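Local coordinates for protein glucosidase (Croceicoccus marinus, PDB 5Z3K) that probably hydrolyses beta-glucosidic linkages, acting as a beta-glucosidase of glycoside hydrolase family 39, at residues A[422-428]-A[464-470]; A[439-445]-A[475-481]; A[282-286]-A[374-378]; A[343-349]-A[360-365]; A[23-27]-A[334-338]. All coordinates share one frame; numbering follows the deposited sequence.

Overall arrangement
Five contacts sample a (beta/alpha)8 barrel, a beta domain and the interface between them. Contacts 1, 2 and 4 pair antiparallel strands within one nine-stranded sheet; contacts 1 and 2 have centres about 11 Å apart and alternate along the chain, so that strands 423-429, 438-446, 464-469 and 474-482 interlock. Contact 3 sets helix 277-291 against strand 369-376, a neighbour of 474-482, and the hairpin of contact 4 is nested within its loop. Contact 5, nearest the chain centre, fixes helix 329-341 to the start of the barrel. Its centre lies about 14 Å from that of contact 3 and 17 Å from that of contact 2, both of which it touches, so helices 277-291 and 329-341 of the barrel pack against the beta domain.

Contact 1: residues A[422-428]-A[464-470]; sequences SGYTLEI and VTVQNKL
Tyr-424 and Asn-468 face each other as a hydrogen-bonded antiparallel pair, a pattern repeated by Leu-426 with Val-466 and Ile-428 with Val-464. Backbone bonds run in both directions within each pair, and beyond Gly-423 one more bond, Leu-470 N to Ser-422 O at 2.8 Å, extends the series. Among side chains, Tyr-424 dominates. Its CG stands between the backbone N and the carbonyl carbon (chi1 69°), which folds the ring over the neighbouring strand until Asn-468 N lies 4.0 Å above the ring centre. The phenol oxygen ends beside the Asn-468 side chain and is hydrogen-bonded to Glu-476. Apolar contact continues on that face, where Ile-428 CB meets Val-464 CG1 at 3.7 Å. On the other face a water donates to Glu-427 OE1 and also bonds Thr-465 OG1 at 3.0 Å. With Val-464 and Val-466 packed on Val-440 of strand 438-446, this edge pair closes one flank of a sheet folded back on itself, as in the beta-sandwich domain of GH39 enzymes.

Contact 2: residues A[439-445]-A[475-481]; sequences RVVRYRA and VELIEIT
Glu-476 OE2 is gripped by two arginines of the facing strand, Arg-442 and Arg-444, in a salt-bridge network with three donors on one oxygen. Arg-442 NH1 reaches it at 2.8 Å from the syn side, the chain being bent at chi3 (84°) to bring the guanidinium round. Arg-444 comes side-on, offering NE and NH2 together from above the carboxylate plane in two short, bent bonds, with NH2 at 2.6 Å from OE2. The oxygen lies close to both guanidinium planes, so each cation presents its edge to it. Asp-455 and Asp-446 give Arg-442 and Arg-444 each a second acidic partner, and the other oxygen of Glu-476, OE1, is hydrogen-bonded to Tyr-424 OH; this setting would tend to keep the buried carboxylate ionised.

Outward from this centre, backbone bonds tie the strands at every second residue, the pair Val-441 and Glu-479 giving two nearly straight ones of 2.8 Å. Ile-478 CD1 lies 3.8 Å from Arg-442 CB, against the base of the arginine chain. On the other face Tyr-443 and Leu-477 run alongside each other, CD1 to CD2 at 4.0 Å, and both are covered by Leu-336 of helix 329-341. Nearby, Glu-479 is salt-bridged to Arg-371. Seven consecutive antiparallel pairs thus join two inner strands of the sheet, consistent with a beta-sandwich.

Contact 3: residues A[282-286]-A[374-378]; sequences AFLAA and ISNYA
Tyr-377 spreads the face of its ring toward the edge of Phe-283, a T-shaped aromatic pair with centroids 5.5 Å apart and planes at 82°. The touching atom of the phenylalanine ring is CD2, which stands 3.7 Å from Tyr-377 CZ. Nearer the helix backbone, Phe-283 CB rests 3.6 Å from Tyr-377 CE1, while Ala-282 CB lies at the edge of the tyrosine ring, close to its plane, 3.9 Å from CD1. The ring is therefore met both over its face and along its rim by consecutive residues of one helical turn. Its hydroxyl is hydrogen-bonded beyond the contact to Arg-234 O.

Ser-375 supplies the polar part. Its OG, extended away from its own backbone N (chi1 -179°), reaches toward the helix and donates to Ala-282 O at 2.8 Å. The carbonyl already accepts the helical bond from Ala-286 N, and the hydroxyl approaches it from the side, with a C=O...O angle of 115°. Small side chains allow this closeness: Ala-285 CB is 3.8 Å from Ser-375 CB, and Ala-286 CB faces Tyr-377 CB.

Through these atoms helix 277-291, on the outside of the barrel, is laid against strand 369-376 of the beta domain. The chemistry implies a buried interface that is mainly apolar, in which the serine hydroxyl is satisfied by a helix carbonyl that also keeps its bond from Ala-286 N.

Contact 4: residues A[343-349]-A[360-365]; sequences TTERLAI and LAGRTA
Arg-363 and Glu-345 form a salt bridge across the beta hairpin of strands 345-350 and 357-363, beside a classic beta bulge. Arg-363 buries the most surface. Its chain leaves CA with CG between the backbone N and the carbonyl carbon (chi1 63°) and then runs extended, a path that lays NE and NH2 against Glu-345 OE2 close to the guanidinium plane, NE at 2.6 Å. Its own carbonyl accepts from both Thr-344 N and Glu-345 N, the mark of the bulge. Leu-347 lies next to it, crossing the arginine chain at about a right angle with CD1 4.0 Å from Arg-363 CB. Ala-361, the third main contributor, touches Leu-347 CB with its CB at 3.9 Å and Ile-349 CB at 4.1 Å. On the opposite face from Glu-345, the extended Arg-346 chain likewise crosses Leu-360, NE 3.4 Å from Leu-360 CD1, and its guanidinium is salt-bridged to Asp-293. A water accepts from Arg-346 NE and donates to Leu-347 O at 2.8 Å.

Contact 5: residues A[23-27]-A[334-338]; sequences LHGTS and FQLVG
His-24, the centre of an inverse gamma turn held by a weak bond from Gly-25 N to Leu-23 O, places its CA 5.5 Å from Gly-338 CA on helix 329-341. The turn leads directly into strand 25-27, the first strand of the parallel (beta/alpha)8 barrel, while the helix follows the last strand, so the contact joins the beginning and the end of the barrel.

The His-24 ring packs between Gly-338 and Phe-334. Gly-338 CA sits 3.3 Å over its centre, 9° off the ring normal, a CH-pi contact made possible by the absence of a side chain at that position. The torsion about CA and CB, with CG roughly opposite the backbone N (chi1 -153°), carries the imidazole toward the helix. There NE2 lies over the middle of the Phe-334 ring, 3.3 Å above its plane. The two rings are tilted to one another by 41°, neither stacked nor perpendicular, and their centroids are 4.3 Å apart. Val-337 adds its CG1, 3.6 Å from His-24 ND1, and packs in turn on Ala-285 of helix 277-291.

Beyond the histidine, the strand itself contributes Thr-26, which crosses Phe-334 at about a right angle. Its OG1 is hydrogen-bonded to Phe-301 O in the last barrel strand, and its CB meets the edge of the phenylalanine ring 3.9 Å from CZ.

Contact 1: residues A[422-428]-A[464-470]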
# COMPACT_ATOMS: atom_id res chain seq x y z
N SER A 422 9.87 -27.62 -0.05
CA SER A 422 9.00 -28.04 -1.14
C SER A 422 7.56 -28.23 -0.68
O SER A 422 6.69 -28.49 -1.52
CB SER A 422 9.53 -29.33 -1.76
OG SER A 422 9.45 -30.40 -0.84
N GLY A 423 7.30 -28.11 0.61
CA GLY A 423 5.95 -28.26 1.12
C GLY A 423 5.93 -27.98 2.60
O GLY A 423 6.93 -27.57 3.20
N TYR A 424 4.76 -28.19 3.20
CA TYR A 424 4.54 -27.86 4.60
C TYR A 424 3.55 -28.85 5.19
O TYR A 424 2.73 -29.45 4.48
CB TYR A 424 4.02 -26.42 4.76
CG TYR A 424 2.61 -26.25 4.24
CD1 TYR A 424 1.51 -26.50 5.06
CD2 TYR A 424 2.37 -25.89 2.91
CE1 TYR A 424 0.22 -26.38 4.58
CE2 TYR A 424 1.08 -25.76 2.43
CZ TYR A 424 0.01 -26.01 3.27
OH TYR A 424 -1.28 -25.89 2.78
N THR A 425 3.61 -29.00 6.50
CA THR A 425 2.48 -29.56 7.23
C THR A 425 2.14 -28.56 8.33
O THR A 425 3.02 -27.90 8.86
CB THR A 425 2.78 -30.96 7.80
OG1 THR A 425 1.61 -31.44 8.48
CG2 THR A 425 3.96 -30.92 8.76
N LEU A 426 0.84 -28.43 8.62
CA LEU A 426 0.32 -27.35 9.45
C LEU A 426 -0.68 -27.93 10.43
O LEU A 426 -1.68 -28.52 10.01
CB LEU A 426 -0.35 -26.28 8.58
CG LEU A 426 -1.30 -25.30 9.28
CD1 LEU A 426 -0.54 -24.42 10.28
CD2 LEU A 426 -2.06 -24.43 8.26
N GLU A 427 -0.44 -27.77 11.73
CA GLU A 427 -1.36 -28.27 12.74
C GLU A 427 -2.08 -27.10 13.40
O GLU A 427 -1.44 -26.25 14.03
CB GLU A 427 -0.65 -29.12 13.79
CG GLU A 427 -1.58 -29.61 14.90
CD GLU A 427 -1.08 -30.87 15.59
OE1 GLU A 427 -0.11 -31.49 15.12
OE2 GLU A 427 -1.69 -31.24 16.61
N ILE A 428 -3.40 -27.07 13.28
CA ILE A 428 -4.23 -26.05 13.90
C ILE A 428 -4.96 -26.69 15.07
O ILE A 428 -5.75 -27.62 14.87
CB ILE A 428 -5.21 -25.42 12.91
CG1 ILE A 428 -4.50 -24.96 11.63
CG2 ILE A 428 -5.93 -24.26 13.55
CD1 ILE A 428 -4.73 -25.86 10.42
N VAL A 464 -7.07 -29.73 13.41
CA VAL A 464 -7.01 -30.10 12.01
C VAL A 464 -5.56 -30.03 11.57
O VAL A 464 -4.81 -29.14 11.98
CB VAL A 464 -7.92 -29.19 11.14
CG1 VAL A 464 -7.70 -27.75 11.51
CG2 VAL A 464 -7.64 -29.42 9.66
N THR A 465 -5.15 -31.01 10.76
CA THR A 465 -3.84 -31.03 10.15
C THR A 465 -4.00 -30.88 8.65
O THR A 465 -4.82 -31.57 8.04
CB THR A 465 -3.09 -32.32 10.48
OG1 THR A 465 -2.89 -32.40 11.89
CG2 THR A 465 -1.73 -32.34 9.79
N VAL A 466 -3.23 -29.96 8.07
CA VAL A 466 -3.25 -29.68 6.65
C VAL A 466 -1.83 -29.82 6.14
O VAL A 466 -0.90 -29.27 6.73
CB VAL A 466 -3.78 -28.26 6.37
CG1 VAL A 466 -3.54 -27.88 4.92
CG2 VAL A 466 -5.26 -28.16 6.74
N GLN A 467 -1.65 -30.53 5.03
CA GLN A 467 -0.32 -30.60 4.44
C GLN A 467 -0.44 -30.49 2.93
O GLN A 467 -1.43 -30.94 2.34
CB GLN A 467 0.42 -31.89 4.82
CG GLN A 467 -0.20 -33.16 4.25
CD GLN A 467 0.70 -34.38 4.41
OE1 GLN A 467 1.92 -34.26 4.46
NE2 GLN A 467 0.09 -35.56 4.50
N ASN A 468 0.58 -29.90 2.31
CA ASN A 468 0.56 -29.71 0.87
C ASN A 468 1.97 -29.53 0.37
O ASN A 468 2.86 -29.10 1.11
CB ASN A 468 -0.29 -28.50 0.46
CG ASN A 468 -1.76 -28.81 0.45
OD1 ASN A 468 -2.51 -28.36 1.33
ND2 ASN A 468 -2.19 -29.60 -0.53
N LYS A 469 2.18 -29.88 -0.90
CA LYS A 469 3.37 -29.42 -1.59
C LYS A 469 3.16 -27.96 -1.97
O LYS A 469 2.06 -27.56 -2.37
CB LYS A 469 3.66 -30.26 -2.83
CG LYS A 469 3.60 -31.77 -2.59
CD LYS A 469 4.79 -32.25 -1.79
CE LYS A 469 5.02 -33.75 -1.98
NZ LYS A 469 4.42 -34.56 -0.89
N LEU A 470 4.21 -27.16 -1.80
CA LEU A 470 4.14 -25.72 -2.06
C LEU A 470 5.56 -25.29 -2.42
O LEU A 470 6.33 -24.90 -1.55
CB LEU A 470 3.60 -24.95 -0.85
CG LEU A 470 3.54 -23.42 -1.01
CD1 LEU A 470 2.50 -23.01 -2.04
CD2 LEU A 470 3.29 -22.73 0.33
O HOH W 1 -0.13 -32.63 12.91

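Contact 2: residues A[439-445]-A[475-481]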
# COMPACT_ATOMS: atom_id res chain seq x y z
N ARG A 439 -15.19 -26.81 8.09
CA ARG A 439 -14.79 -26.88 6.69
C ARG A 439 -13.37 -26.35 6.53
O ARG A 439 -13.02 -25.32 7.12
CB ARG A 439 -15.75 -26.07 5.79
CG ARG A 439 -15.58 -26.38 4.31
CD ARG A 439 -16.56 -25.64 3.41
NE ARG A 439 -16.31 -26.00 2.01
CZ ARG A 439 -16.61 -25.24 0.96
NH1 ARG A 439 -17.20 -24.07 1.13
NH2 ARG A 439 -16.33 -25.67 -0.27
N VAL A 440 -12.57 -27.06 5.75
CA VAL A 440 -11.21 -26.66 5.40
C VAL A 440 -11.17 -26.39 3.90
O VAL A 440 -11.42 -27.30 3.10
CB VAL A 440 -10.18 -27.74 5.77
CG1 VAL A 440 -8.77 -27.23 5.53
CG2 VAL A 440 -10.38 -28.23 7.20
N VAL A 441 -10.86 -25.15 3.53
CA VAL A 441 -10.73 -24.76 2.13
C VAL A 441 -9.32 -24.23 1.90
O VAL A 441 -8.72 -23.59 2.78
CB VAL A 441 -11.79 -23.70 1.75
CG1 VAL A 441 -11.64 -23.29 0.31
CG2 VAL A 441 -13.19 -24.23 2.01
N ARG A 442 -8.79 -24.47 0.70
CA ARG A 442 -7.44 -24.04 0.35
C ARG A 442 -7.46 -23.28 -0.97
O ARG A 442 -8.05 -23.76 -1.95
CB ARG A 442 -6.50 -25.25 0.26
CG ARG A 442 -5.21 -25.02 -0.49
CD ARG A 442 -4.30 -26.27 -0.39
NE ARG A 442 -4.61 -27.30 -1.38
CZ ARG A 442 -3.92 -27.51 -2.51
NH1 ARG A 442 -2.87 -26.75 -2.81
NH2 ARG A 442 -4.28 -28.49 -3.33
N TYR A 443 -6.82 -22.10 -1.00
CA TYR A 443 -6.66 -21.27 -2.19
C TYR A 443 -5.18 -21.11 -2.51
O TYR A 443 -4.34 -21.02 -1.60
CB TYR A 443 -7.27 -19.86 -2.01
CG TYR A 443 -8.69 -19.85 -1.50
CD1 TYR A 443 -8.96 -19.98 -0.14
CD2 TYR A 443 -9.76 -19.69 -2.36
CE1 TYR A 443 -10.26 -19.97 0.34
CE2 TYR A 443 -11.06 -19.67 -1.90
CZ TYR A 443 -11.30 -19.81 -0.55
OH TYR A 443 -12.58 -19.80 -0.07
N ARG A 444 -4.85 -21.04 -3.80
CA ARG A 444 -3.47 -21.09 -4.25
C ARG A 444 -3.19 -20.05 -5.32
O ARG A 444 -3.96 -19.92 -6.28
CB ARG A 444 -3.14 -22.48 -4.82
CG ARG A 444 -1.82 -22.59 -5.53
CD ARG A 444 -0.66 -22.49 -4.54
NE ARG A 444 -0.66 -23.60 -3.58
CZ ARG A 444 0.02 -24.73 -3.74
NH1 ARG A 444 0.75 -24.92 -4.83
NH2 ARG A 444 -0.03 -25.67 -2.80
N ALA A 445 -2.08 -19.33 -5.19
CA ALA A 445 -1.59 -18.45 -6.25
C ALA A 445 -0.15 -18.85 -6.55
O ALA A 445 0.72 -18.73 -5.69
CB ALA A 445 -1.69 -16.97 -5.86
N VAL A 475 1.92 -19.13 -3.05
CA VAL A 475 1.18 -18.50 -1.96
C VAL A 475 -0.07 -19.33 -1.69
O VAL A 475 -0.79 -19.70 -2.63
CB VAL A 475 0.80 -17.04 -2.28
CG1 VAL A 475 0.03 -16.41 -1.12
CG2 VAL A 475 2.06 -16.22 -2.60
N GLU A 476 -0.28 -19.70 -0.43
CA GLU A 476 -1.44 -20.50 -0.07
C GLU A 476 -2.22 -19.97 1.12
O GLU A 476 -1.65 -19.60 2.15
CB GLU A 476 -1.01 -21.95 0.19
CG GLU A 476 -2.18 -22.93 0.30
CD GLU A 476 -1.86 -24.28 -0.32
OE1 GLU A 476 -1.52 -25.21 0.44
OE2 GLU A 476 -1.96 -24.40 -1.55
N LEU A 477 -3.54 -19.93 0.97
CA LEU A 477 -4.44 -19.51 2.04
C LEU A 477 -5.23 -20.72 2.47
O LEU A 477 -5.90 -21.35 1.64
CB LEU A 477 -5.39 -18.39 1.60
CG LEU A 477 -6.42 -17.97 2.65
CD1 LEU A 477 -5.71 -17.34 3.84
CD2 LEU A 477 -7.42 -16.96 2.04
N ILE A 478 -5.14 -21.07 3.74
CA ILE A 478 -5.94 -22.12 4.33
C ILE A 478 -7.04 -21.45 5.13
O ILE A 478 -6.75 -20.64 6.01
CB ILE A 478 -5.10 -23.04 5.24
CG1 ILE A 478 -3.91 -23.62 4.47
CG2 ILE A 478 -6.00 -24.12 5.87
CD1 ILE A 478 -4.29 -24.33 3.17
N GLU A 479 -8.28 -21.79 4.83
CA GLU A 479 -9.43 -21.19 5.49
C GLU A 479 -10.19 -22.29 6.21
O GLU A 479 -10.63 -23.26 5.58
CB GLU A 479 -10.33 -20.48 4.48
CG GLU A 479 -11.27 -19.50 5.11
CD GLU A 479 -11.81 -18.52 4.09
OE1 GLU A 479 -11.17 -17.46 3.86
OE2 GLU A 479 -12.86 -18.84 3.50
N ILE A 480 -10.36 -22.15 7.52
CA ILE A 480 -11.12 -23.09 8.34
C ILE A 480 -12.35 -22.38 8.88
O ILE A 480 -12.24 -21.31 9.48
CB ILE A 480 -10.27 -23.67 9.49
CG1 ILE A 480 -8.97 -24.22 8.93
CG2 ILE A 480 -11.04 -24.77 10.22
CD1 ILE A 480 -7.96 -24.47 9.98
N THR A 481 -13.53 -22.97 8.67
CA THR A 481 -14.77 -22.33 9.08
C THR A 481 -15.64 -23.28 9.89
O THR A 481 -15.59 -24.51 9.71
CB THR A 481 -15.57 -21.84 7.88
OG1 THR A 481 -15.75 -22.93 6.96
CG2 THR A 481 -14.82 -20.72 7.20

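Contact 3: residues A[282-286]-A[374-378]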
# COMPACT_ATOMS: atom_id res chain seq x y z
N ALA A 282 4.61 -14.20 -4.79
CA ALA A 282 5.17 -14.70 -3.54
C ALA A 282 5.88 -13.59 -2.78
O ALA A 282 5.81 -13.53 -1.55
CB ALA A 282 6.11 -15.87 -3.81
N PHE A 283 6.56 -12.71 -3.51
CA PHE A 283 7.23 -11.58 -2.86
C PHE A 283 6.24 -10.70 -2.12
O PHE A 283 6.46 -10.34 -0.96
CB PHE A 283 8.00 -10.74 -3.90
CG PHE A 283 8.65 -9.50 -3.33
CD1 PHE A 283 7.92 -8.33 -3.11
CD2 PHE A 283 10.01 -9.50 -3.02
CE1 PHE A 283 8.55 -7.18 -2.59
CE2 PHE A 283 10.64 -8.37 -2.51
CZ PHE A 283 9.91 -7.21 -2.28
N LEU A 284 5.14 -10.32 -2.79
CA LEU A 284 4.26 -9.35 -2.16
C LEU A 284 3.53 -9.96 -0.97
O LEU A 284 3.27 -9.26 0.02
CB LEU A 284 3.30 -8.75 -3.19
CG LEU A 284 2.08 -9.52 -3.66
CD1 LEU A 284 0.88 -9.11 -2.81
CD2 LEU A 284 1.83 -9.24 -5.15
N ALA A 285 3.24 -11.26 -1.01
CA ALA A 285 2.66 -11.90 0.17
C ALA A 285 3.66 -11.97 1.32
O ALA A 285 3.31 -11.67 2.47
CB ALA A 285 2.13 -13.30 -0.19
N ALA A 286 4.91 -12.34 1.04
CA ALA A 286 5.91 -12.36 2.11
C ALA A 286 6.16 -10.95 2.64
O ALA A 286 6.35 -10.77 3.85
CB ALA A 286 7.22 -12.98 1.62
N ILE A 374 0.37 -18.42 3.82
CA ILE A 374 1.72 -18.95 3.71
C ILE A 374 2.30 -18.53 2.37
O ILE A 374 1.71 -18.81 1.33
CB ILE A 374 1.76 -20.48 3.83
CG1 ILE A 374 1.08 -20.96 5.11
CG2 ILE A 374 3.20 -20.99 3.70
CD1 ILE A 374 0.75 -22.45 5.08
N SER A 375 3.48 -17.90 2.39
CA SER A 375 4.21 -17.62 1.16
C SER A 375 5.57 -18.29 1.22
O SER A 375 6.27 -18.19 2.24
CB SER A 375 4.38 -16.12 0.91
OG SER A 375 5.08 -15.90 -0.32
N ASN A 376 5.93 -18.97 0.14
CA ASN A 376 7.24 -19.58 -0.02
C ASN A 376 7.98 -18.78 -1.09
O ASN A 376 7.81 -19.02 -2.29
CB ASN A 376 7.10 -21.06 -0.40
CG ASN A 376 8.41 -21.82 -0.27
OD1 ASN A 376 9.40 -21.28 0.21
ND2 ASN A 376 8.40 -23.08 -0.69
N TYR A 377 8.79 -17.82 -0.65
CA TYR A 377 9.50 -16.91 -1.54
C TYR A 377 11.01 -17.07 -1.38
O TYR A 377 11.51 -17.12 -0.25
CB TYR A 377 9.11 -15.44 -1.27
CG TYR A 377 9.95 -14.49 -2.09
CD1 TYR A 377 9.64 -14.25 -3.42
CD2 TYR A 377 11.09 -13.90 -1.56
CE1 TYR A 377 10.42 -13.42 -4.19
CE2 TYR A 377 11.89 -13.08 -2.33
CZ TYR A 377 11.54 -12.84 -3.65
OH TYR A 377 12.32 -12.01 -4.42
N ALA A 378 11.73 -17.08 -2.49
CA ALA A 378 13.19 -17.22 -2.47
C ALA A 378 13.83 -15.99 -3.10
O ALA A 378 13.54 -15.66 -4.26
CB ALA A 378 13.63 -18.49 -3.20

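Contact 4: residues A[343-349]-A[360-365]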
# COMPACT_ATOMS: atom_id res chain seq x y z
N THR A 343 -8.80 -10.08 8.93
CA THR A 343 -9.15 -10.67 10.21
C THR A 343 -8.83 -9.67 11.31
O THR A 343 -8.06 -8.73 11.13
CB THR A 343 -8.40 -11.98 10.44
OG1 THR A 343 -6.99 -11.72 10.50
CG2 THR A 343 -8.70 -12.96 9.32
N THR A 344 -9.47 -9.84 12.46
CA THR A 344 -9.28 -8.86 13.52
C THR A 344 -8.41 -9.36 14.64
O THR A 344 -7.70 -8.57 15.26
CB THR A 344 -10.62 -8.40 14.09
OG1 THR A 344 -11.36 -9.54 14.53
CG2 THR A 344 -11.41 -7.65 13.02
N GLU A 345 -8.46 -10.65 14.93
CA GLU A 345 -7.69 -11.23 16.02
C GLU A 345 -6.55 -12.03 15.39
O GLU A 345 -6.79 -13.04 14.72
CB GLU A 345 -8.59 -12.07 16.91
CG GLU A 345 -9.61 -11.19 17.64
CD GLU A 345 -10.52 -11.95 18.58
OE1 GLU A 345 -11.21 -11.29 19.39
OE2 GLU A 345 -10.56 -13.20 18.51
N ARG A 346 -5.32 -11.56 15.59
CA ARG A 346 -4.18 -12.31 15.09
C ARG A 346 -3.96 -13.53 15.96
O ARG A 346 -4.10 -13.47 17.18
CB ARG A 346 -2.93 -11.43 15.08
CG ARG A 346 -1.72 -12.10 14.46
CD ARG A 346 -0.67 -11.06 14.15
NE ARG A 346 0.59 -11.64 13.70
CZ ARG A 346 1.74 -10.99 13.72
NH1 ARG A 346 1.78 -9.74 14.17
NH2 ARG A 346 2.85 -11.58 13.30
N LEU A 347 -3.62 -14.65 15.32
CA LEU A 347 -3.38 -15.92 15.98
C LEU A 347 -1.90 -16.26 15.92
O LEU A 347 -1.21 -15.83 15.00
CB LEU A 347 -4.20 -17.04 15.32
CG LEU A 347 -5.72 -16.89 15.42
CD1 LEU A 347 -6.43 -17.94 14.56
CD2 LEU A 347 -6.18 -16.96 16.87
N ALA A 348 -1.43 -17.03 16.90
CA ALA A 348 -0.03 -17.44 16.90
C ALA A 348 0.22 -18.52 15.86
O ALA A 348 -0.45 -19.55 15.87
CB ALA A 348 0.37 -17.96 18.28
N ILE A 349 1.19 -18.29 14.97
CA ILE A 349 1.69 -19.33 14.08
C ILE A 349 3.20 -19.43 14.27
O ILE A 349 3.92 -18.41 14.25
CB ILE A 349 1.32 -19.10 12.60
CG1 ILE A 349 1.85 -20.26 11.73
CG2 ILE A 349 1.81 -17.74 12.09
CD1 ILE A 349 1.14 -20.39 10.37
N LEU A 360 1.31 -16.30 8.47
CA LEU A 360 0.52 -15.35 9.23
C LEU A 360 -0.86 -15.96 9.45
O LEU A 360 -1.43 -16.56 8.54
CB LEU A 360 0.41 -14.01 8.48
CG LEU A 360 -0.42 -12.88 9.09
CD1 LEU A 360 0.18 -12.38 10.40
CD2 LEU A 360 -0.56 -11.72 8.11
N ALA A 361 -1.39 -15.80 10.66
CA ALA A 361 -2.68 -16.42 10.98
C ALA A 361 -3.57 -15.44 11.73
O ALA A 361 -3.10 -14.64 12.54
CB ALA A 361 -2.49 -17.69 11.82
N GLY A 362 -4.88 -15.54 11.48
CA GLY A 362 -5.82 -14.66 12.15
C GLY A 362 -7.22 -15.23 12.08
O GLY A 362 -7.50 -16.18 11.35
N ARG A 363 -8.12 -14.66 12.88
CA ARG A 363 -9.51 -15.10 12.85
C ARG A 363 -10.44 -13.89 12.82
O ARG A 363 -10.09 -12.80 13.29
CB ARG A 363 -9.86 -16.02 14.03
CG ARG A 363 -9.75 -15.40 15.39
CD ARG A 363 -10.20 -16.38 16.46
NE ARG A 363 -10.39 -15.70 17.74
CZ ARG A 363 -10.42 -16.31 18.92
NH1 ARG A 363 -10.28 -17.63 18.99
NH2 ARG A 363 -10.60 -15.59 20.02
N THR A 364 -11.62 -14.07 12.23
CA THR A 364 -12.58 -12.98 12.09
C THR A 364 -13.23 -12.64 13.43
O THR A 364 -13.23 -13.43 14.38
CB THR A 364 -13.67 -13.34 11.09
OG1 THR A 364 -14.23 -14.60 11.47
CG2 THR A 364 -13.11 -13.43 9.68
N ALA A 365 -13.85 -11.45 13.48
CA ALA A 365 -14.42 -10.97 14.73
C ALA A 365 -15.49 -11.92 15.27
O ALA A 365 -15.57 -12.14 16.49
CB ALA A 365 -14.99 -9.56 14.55
O HOH W 2 -12.87 -14.10 17.33
O HOH W 3 0.40 -14.51 13.16

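Contact 5: residues A[23-27]-A[334-338]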
# COMPACT_ATOMS: atom_id res chain seq x y z
N LEU A 23 -3.28 -3.29 7.05
CA LEU A 23 -2.30 -2.60 6.22
C LEU A 23 -2.56 -2.77 4.72
O LEU A 23 -1.71 -2.39 3.91
CB LEU A 23 -0.89 -3.09 6.55
CG LEU A 23 -0.38 -2.85 7.98
CD1 LEU A 23 1.13 -3.13 8.09
CD2 LEU A 23 -0.69 -1.44 8.38
N HIS A 24 -3.72 -3.32 4.33
CA HIS A 24 -3.97 -3.62 2.92
C HIS A 24 -4.52 -2.40 2.19
O HIS A 24 -5.66 -2.38 1.72
CB HIS A 24 -4.93 -4.79 2.76
CG HIS A 24 -4.74 -5.54 1.48
ND1 HIS A 24 -3.56 -6.17 1.16
CD2 HIS A 24 -5.58 -5.78 0.44
CE1 HIS A 24 -3.67 -6.75 -0.02
NE2 HIS A 24 -4.89 -6.53 -0.48
N GLY A 25 -3.68 -1.38 2.07
CA GLY A 25 -3.98 -0.26 1.21
C GLY A 25 -3.40 -0.44 -0.18
O GLY A 25 -2.51 -1.26 -0.39
N THR A 26 -3.88 0.35 -1.14
CA THR A 26 -3.35 0.25 -2.49
C THR A 26 -3.65 1.53 -3.24
O THR A 26 -4.38 2.40 -2.77
CB THR A 26 -3.94 -0.95 -3.25
OG1 THR A 26 -3.12 -1.22 -4.40
CG2 THR A 26 -5.36 -0.64 -3.73
N SER A 27 -3.07 1.63 -4.43
CA SER A 27 -3.33 2.74 -5.32
C SER A 27 -3.72 2.18 -6.67
O SER A 27 -3.61 0.97 -6.92
CB SER A 27 -2.11 3.67 -5.43
OG SER A 27 -1.14 3.09 -6.27
N PHE A 334 -2.65 -10.89 -4.01
CA PHE A 334 -3.17 -9.64 -3.48
C PHE A 334 -4.48 -9.86 -2.72
O PHE A 334 -4.66 -9.31 -1.63
CB PHE A 334 -3.37 -8.64 -4.63
CG PHE A 334 -3.86 -7.28 -4.18
CD1 PHE A 334 -2.98 -6.34 -3.67
CD2 PHE A 334 -5.20 -6.95 -4.30
CE1 PHE A 334 -3.43 -5.08 -3.27
CE2 PHE A 334 -5.67 -5.69 -3.91
CZ PHE A 334 -4.78 -4.76 -3.39
N GLN A 335 -5.38 -10.68 -3.27
CA GLN A 335 -6.64 -10.96 -2.58
C GLN A 335 -6.42 -11.80 -1.32
O GLN A 335 -7.01 -11.51 -0.28
CB GLN A 335 -7.61 -11.67 -3.52
CG GLN A 335 -8.09 -10.79 -4.69
CD GLN A 335 -8.87 -11.59 -5.72
OE1 GLN A 335 -10.07 -11.83 -5.56
NE2 GLN A 335 -8.19 -12.02 -6.76
N LEU A 336 -5.59 -12.85 -1.40
CA LEU A 336 -5.40 -13.70 -0.23
C LEU A 336 -4.73 -12.94 0.91
O LEU A 336 -5.06 -13.16 2.08
CB LEU A 336 -4.58 -14.93 -0.59
CG LEU A 336 -5.06 -15.79 -1.76
CD1 LEU A 336 -4.21 -17.04 -1.80
CD2 LEU A 336 -6.54 -16.13 -1.65
N VAL A 337 -3.79 -12.05 0.57
CA VAL A 337 -3.19 -11.19 1.60
C VAL A 337 -4.25 -10.32 2.26
O VAL A 337 -4.37 -10.27 3.49
CB VAL A 337 -2.07 -10.32 0.99
CG1 VAL A 337 -1.72 -9.19 1.92
CG2 VAL A 337 -0.83 -11.16 0.66
N GLY A 338 -5.02 -9.59 1.46
CA GLY A 338 -6.01 -8.69 2.04
C GLY A 338 -7.02 -9.41 2.90
O GLY A 338 -7.44 -8.89 3.94